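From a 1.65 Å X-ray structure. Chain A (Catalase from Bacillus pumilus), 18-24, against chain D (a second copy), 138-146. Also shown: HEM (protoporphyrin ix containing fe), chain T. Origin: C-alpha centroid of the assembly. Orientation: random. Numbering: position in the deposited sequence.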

# COMPACT_ATOMS: atom_id res chain seq x y z
N GLY A 18 -2.34 -19.32 -25.62
CA GLY A 18 -2.05 -19.73 -26.99
C GLY A 18 -0.69 -19.32 -27.57
O GLY A 18 -0.11 -20.04 -28.42
N ASP A 19 -0.19 -18.17 -27.13
CA ASP A 19 1.09 -17.63 -27.64
C ASP A 19 1.74 -16.79 -26.53
O ASP A 19 1.23 -15.74 -26.17
CB ASP A 19 0.76 -16.74 -28.84
CG ASP A 19 2.01 -16.24 -29.62
OD1 ASP A 19 3.13 -16.24 -29.13
OD2 ASP A 19 1.81 -15.88 -30.80
N ASN A 20 2.89 -17.27 -26.04
CA ASN A 20 3.63 -16.57 -25.06
C ASN A 20 4.80 -15.79 -25.64
O ASN A 20 5.67 -15.40 -24.86
CB ASN A 20 4.10 -17.56 -23.98
CG ASN A 20 4.63 -16.86 -22.70
OD1 ASN A 20 4.04 -15.91 -22.20
ND2 ASN A 20 5.74 -17.35 -22.21
N GLN A 21 4.82 -15.63 -26.97
CA GLN A 21 5.91 -14.95 -27.68
C GLN A 21 5.54 -13.60 -28.25
O GLN A 21 6.38 -12.67 -28.25
CB GLN A 21 6.46 -15.82 -28.84
CG GLN A 21 6.64 -17.29 -28.50
CD GLN A 21 7.31 -17.54 -27.15
OE1 GLN A 21 8.32 -16.89 -26.79
NE2 GLN A 21 6.79 -18.52 -26.40
N ASN A 22 4.33 -13.49 -28.81
CA ASN A 22 3.96 -12.28 -29.57
C ASN A 22 2.81 -11.57 -28.89
O ASN A 22 1.78 -12.21 -28.57
CB ASN A 22 3.56 -12.63 -31.02
CG ASN A 22 4.63 -13.44 -31.73
OD1 ASN A 22 5.75 -12.93 -31.94
ND2 ASN A 22 4.36 -14.72 -31.93
N SER A 23 2.95 -10.28 -28.72
CA SER A 23 1.89 -9.37 -28.43
C SER A 23 0.88 -9.34 -29.57
O SER A 23 1.16 -9.70 -30.70
CB SER A 23 2.42 -7.93 -28.25
OG SER A 23 3.33 -7.83 -27.19
N ARG A 24 -0.33 -8.90 -29.23
CA ARG A 24 -1.36 -8.77 -30.23
C ARG A 24 -1.34 -7.40 -30.91
O ARG A 24 -1.40 -6.36 -30.23
CB ARG A 24 -2.71 -9.04 -29.52
CG ARG A 24 -3.84 -9.30 -30.41
CD ARG A 24 -5.08 -9.59 -29.57
NE ARG A 24 -6.06 -10.27 -30.39
CZ ARG A 24 -7.34 -10.35 -30.10
NH1 ARG A 24 -7.82 -9.69 -29.03
NH2 ARG A 24 -8.13 -11.03 -30.90
N ARG D 138 12.54 -8.23 -29.00
CA ARG D 138 11.81 -7.26 -29.80
C ARG D 138 10.29 -7.22 -29.50
O ARG D 138 9.57 -6.57 -30.25
CB ARG D 138 12.03 -7.58 -31.29
CG ARG D 138 11.54 -8.95 -31.70
CD ARG D 138 11.46 -9.18 -33.21
NE ARG D 138 12.75 -9.13 -33.85
CZ ARG D 138 13.44 -10.20 -34.27
NH1 ARG D 138 13.03 -11.46 -34.01
NH2 ARG D 138 14.57 -9.99 -34.88
N ASP D 139 9.82 -7.93 -28.47
CA ASP D 139 8.43 -7.91 -28.09
C ASP D 139 8.34 -7.88 -26.56
O ASP D 139 8.97 -8.68 -25.89
CB ASP D 139 7.70 -9.14 -28.68
CG ASP D 139 6.19 -9.04 -28.56
OD1 ASP D 139 5.72 -8.77 -27.44
OD2 ASP D 139 5.49 -9.20 -29.58
N ALA D 140 7.57 -6.93 -26.03
CA ALA D 140 7.44 -6.75 -24.59
C ALA D 140 6.92 -7.95 -23.87
O ALA D 140 7.17 -8.09 -22.65
CB ALA D 140 6.55 -5.54 -24.37
N LEU D 141 6.22 -8.84 -24.58
CA LEU D 141 5.63 -10.04 -23.91
C LEU D 141 6.76 -10.87 -23.33
O LEU D 141 6.56 -11.57 -22.39
CB LEU D 141 4.80 -10.87 -24.88
CG LEU D 141 4.02 -12.04 -24.34
CD1 LEU D 141 3.07 -11.61 -23.23
CD2 LEU D 141 3.25 -12.68 -25.47
N LYS D 142 7.98 -10.76 -23.89
CA LYS D 142 9.10 -11.57 -23.40
C LYS D 142 9.88 -10.91 -22.23
O LYS D 142 10.76 -11.53 -21.70
CB LYS D 142 10.10 -11.84 -24.54
CG LYS D 142 9.55 -12.59 -25.74
CD LYS D 142 8.67 -13.79 -25.31
CE LYS D 142 9.42 -14.77 -24.49
NZ LYS D 142 8.58 -15.94 -24.18
N PHE D 143 9.59 -9.66 -21.90
CA PHE D 143 10.46 -8.94 -20.98
C PHE D 143 10.51 -9.60 -19.62
O PHE D 143 11.58 -9.77 -19.07
CB PHE D 143 10.10 -7.47 -20.89
CG PHE D 143 11.10 -6.64 -20.15
CD1 PHE D 143 12.31 -6.36 -20.69
CD2 PHE D 143 10.81 -6.15 -18.86
CE1 PHE D 143 13.25 -5.63 -20.00
CE2 PHE D 143 11.70 -5.35 -18.19
CZ PHE D 143 12.94 -5.09 -18.76
N PRO D 144 9.37 -9.96 -19.03
CA PRO D 144 9.49 -10.64 -17.71
C PRO D 144 10.33 -11.96 -17.77
O PRO D 144 11.05 -12.30 -16.84
CB PRO D 144 8.02 -10.94 -17.35
CG PRO D 144 7.26 -9.87 -18.04
CD PRO D 144 7.96 -9.75 -19.38
N ASP D 145 10.21 -12.69 -18.88
CA ASP D 145 11.00 -13.91 -19.05
C ASP D 145 12.48 -13.62 -19.11
O ASP D 145 13.32 -14.28 -18.47
CB ASP D 145 10.55 -14.60 -20.33
CG ASP D 145 9.10 -15.04 -20.26
OD1 ASP D 145 8.78 -15.91 -19.38
OD2 ASP D 145 8.31 -14.60 -21.18
N MET D 146 12.83 -12.64 -19.97
CA MET D 146 14.20 -12.24 -20.10
C MET D 146 14.79 -11.84 -18.71
O MET D 146 15.88 -12.29 -18.30
CB MET D 146 14.29 -11.08 -21.08
CG MET D 146 15.69 -10.67 -21.43
SD MET D 146 15.78 -8.97 -22.07
CE MET D 146 16.06 -8.00 -20.59
CHA HEM T . 13.41 0.60 -15.87
CHB HEM T . 10.27 -2.34 -18.06
CHC HEM T . 13.11 -2.39 -22.06
CHD HEM T . 15.80 1.10 -20.03
C1A HEM T . 12.34 -0.21 -16.11
C2A HEM T . 11.24 -0.46 -15.22
C3A HEM T . 10.35 -1.26 -15.85
C4A HEM T . 10.91 -1.55 -17.11
CMA HEM T . 9.04 -1.78 -15.28
CAA HEM T . 11.09 0.15 -13.86
CBA HEM T . 10.54 1.56 -14.05
CGA HEM T . 10.24 2.33 -12.78
O1A HEM T . 9.92 3.55 -12.88
O2A HEM T . 10.18 1.79 -11.63
C1B HEM T . 10.78 -2.58 -19.35
C2B HEM T . 10.17 -3.42 -20.32
C3B HEM T . 10.96 -3.46 -21.40
C4B HEM T . 12.12 -2.62 -21.12
CMB HEM T . 8.87 -4.16 -20.22
CAB HEM T . 10.78 -4.09 -22.70
CBB HEM T . 9.58 -4.50 -23.06
C1C HEM T . 14.07 -1.41 -21.89
C2C HEM T . 14.79 -0.78 -22.94
C3C HEM T . 15.56 0.20 -22.30
C4C HEM T . 15.26 0.21 -20.93
CMC HEM T . 14.80 -1.11 -24.42
CAC HEM T . 16.45 1.22 -22.84
CBC HEM T . 16.34 1.56 -24.09
C1D HEM T . 15.32 1.23 -18.73
C2D HEM T . 15.91 2.19 -17.78
C3D HEM T . 15.27 2.05 -16.61
C4D HEM T . 14.28 0.97 -16.86
CMD HEM T . 17.03 3.18 -17.95
CAD HEM T . 15.52 2.86 -15.36
CBD HEM T . 14.86 4.23 -15.45
CGD HEM T . 15.29 5.15 -14.32
O1D HEM T . 16.49 5.53 -14.25
O2D HEM T . 14.49 5.54 -13.47
NA HEM T . 12.13 -0.89 -17.28
NB HEM T . 11.95 -2.16 -19.87
NC HEM T . 14.35 -0.74 -20.71
ND HEM T . 14.39 0.48 -18.15
FE HEM T . 13.24 -0.81 -18.98
O HOH W 1 6.40 -17.05 -19.41
O HOH W 2 6.17 -10.31 -32.10
O HOH W 3 15.01 -2.42 -19.03

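Where a loop without regular secondary structure must dock on another subunit, a few side chains commonly fix its shape while its backbone does much of the binding. The contact between these two stretches of chains A and D of this catalase, which buries 389 Å², both sides summed, illustrates the principle.

Gly A18 lies beyond reach of the partner, and Asp A19 works mainly within its own chain. Its OD1 accepts from the backbone N of Gln A21 at 2.8 Å and from N of Asn A22 at 3.0 Å, while its OD2 takes the side-chain ND2 of Asn A22 at 3.0 Å. A short carboxylate suits this place because its two oxygens can hold three donors and so tie the turn together.

The turn presents the carbonyl of Asn A20 to chain D, where Lys D142 NZ donates to Asn A20 O at 3.0 Å. The side chain of Asn A20 adds a bridge through water 1, which accepts from Asn A20 ND2 at 2.9 Å and donates to Asp D145 OD1 at 2.6 Å. One residue further on, Lys D142 NZ donates to Gln A21 OE1 at 2.8 Å. The CA-to-CB bond of Gln A21 points away from chain D, but with chi1 and chi2 both m its side chain folds back and brings the amide oxygen to the lysine. Lys D142 reaches from a sideways start through three successive m torsions and a final t. Lys D142 NZ also forms a salt bridge with Asp D145 OD2 at 3.3 Å; the hydrogen bond within it is weak, but the pairing sets a negative charge beside the buried ammonium.

Leu D141 points its CA-to-CB bond toward chain A and has 77 Å² covered, the largest share of any residue here. Its CD2 packs on backbone rather than on a hydrophobic side chain, 3.5 Å from Asn A20 C and also 3.5 Å from Asn A22 O. Asn A22 itself points away overall; water 2 donates to its OD1 at 2.7 Å and to Asp D139 OD2 at 2.8 Å.

Ser A23 completes the contact. Its N donates to Asp D139 OD2 at 2.9 Å, with a weak second bond to OD1 at 3.4 Å, and its OG donates to Asp D139 OD1 at 2.6 Å. A small hydroxyl so close to the backbone lets one residue offer both donors to one carboxylate. That carboxylate is also held from its own side, where Leu D141 N donates to Asp D139 OD1 at 2.9 Å. After Ser A23, the CA-to-CB bond of Arg A24 points away, and the residue makes no contact with the chain D stretch; its guanidinium is bonded elsewhere in the structure.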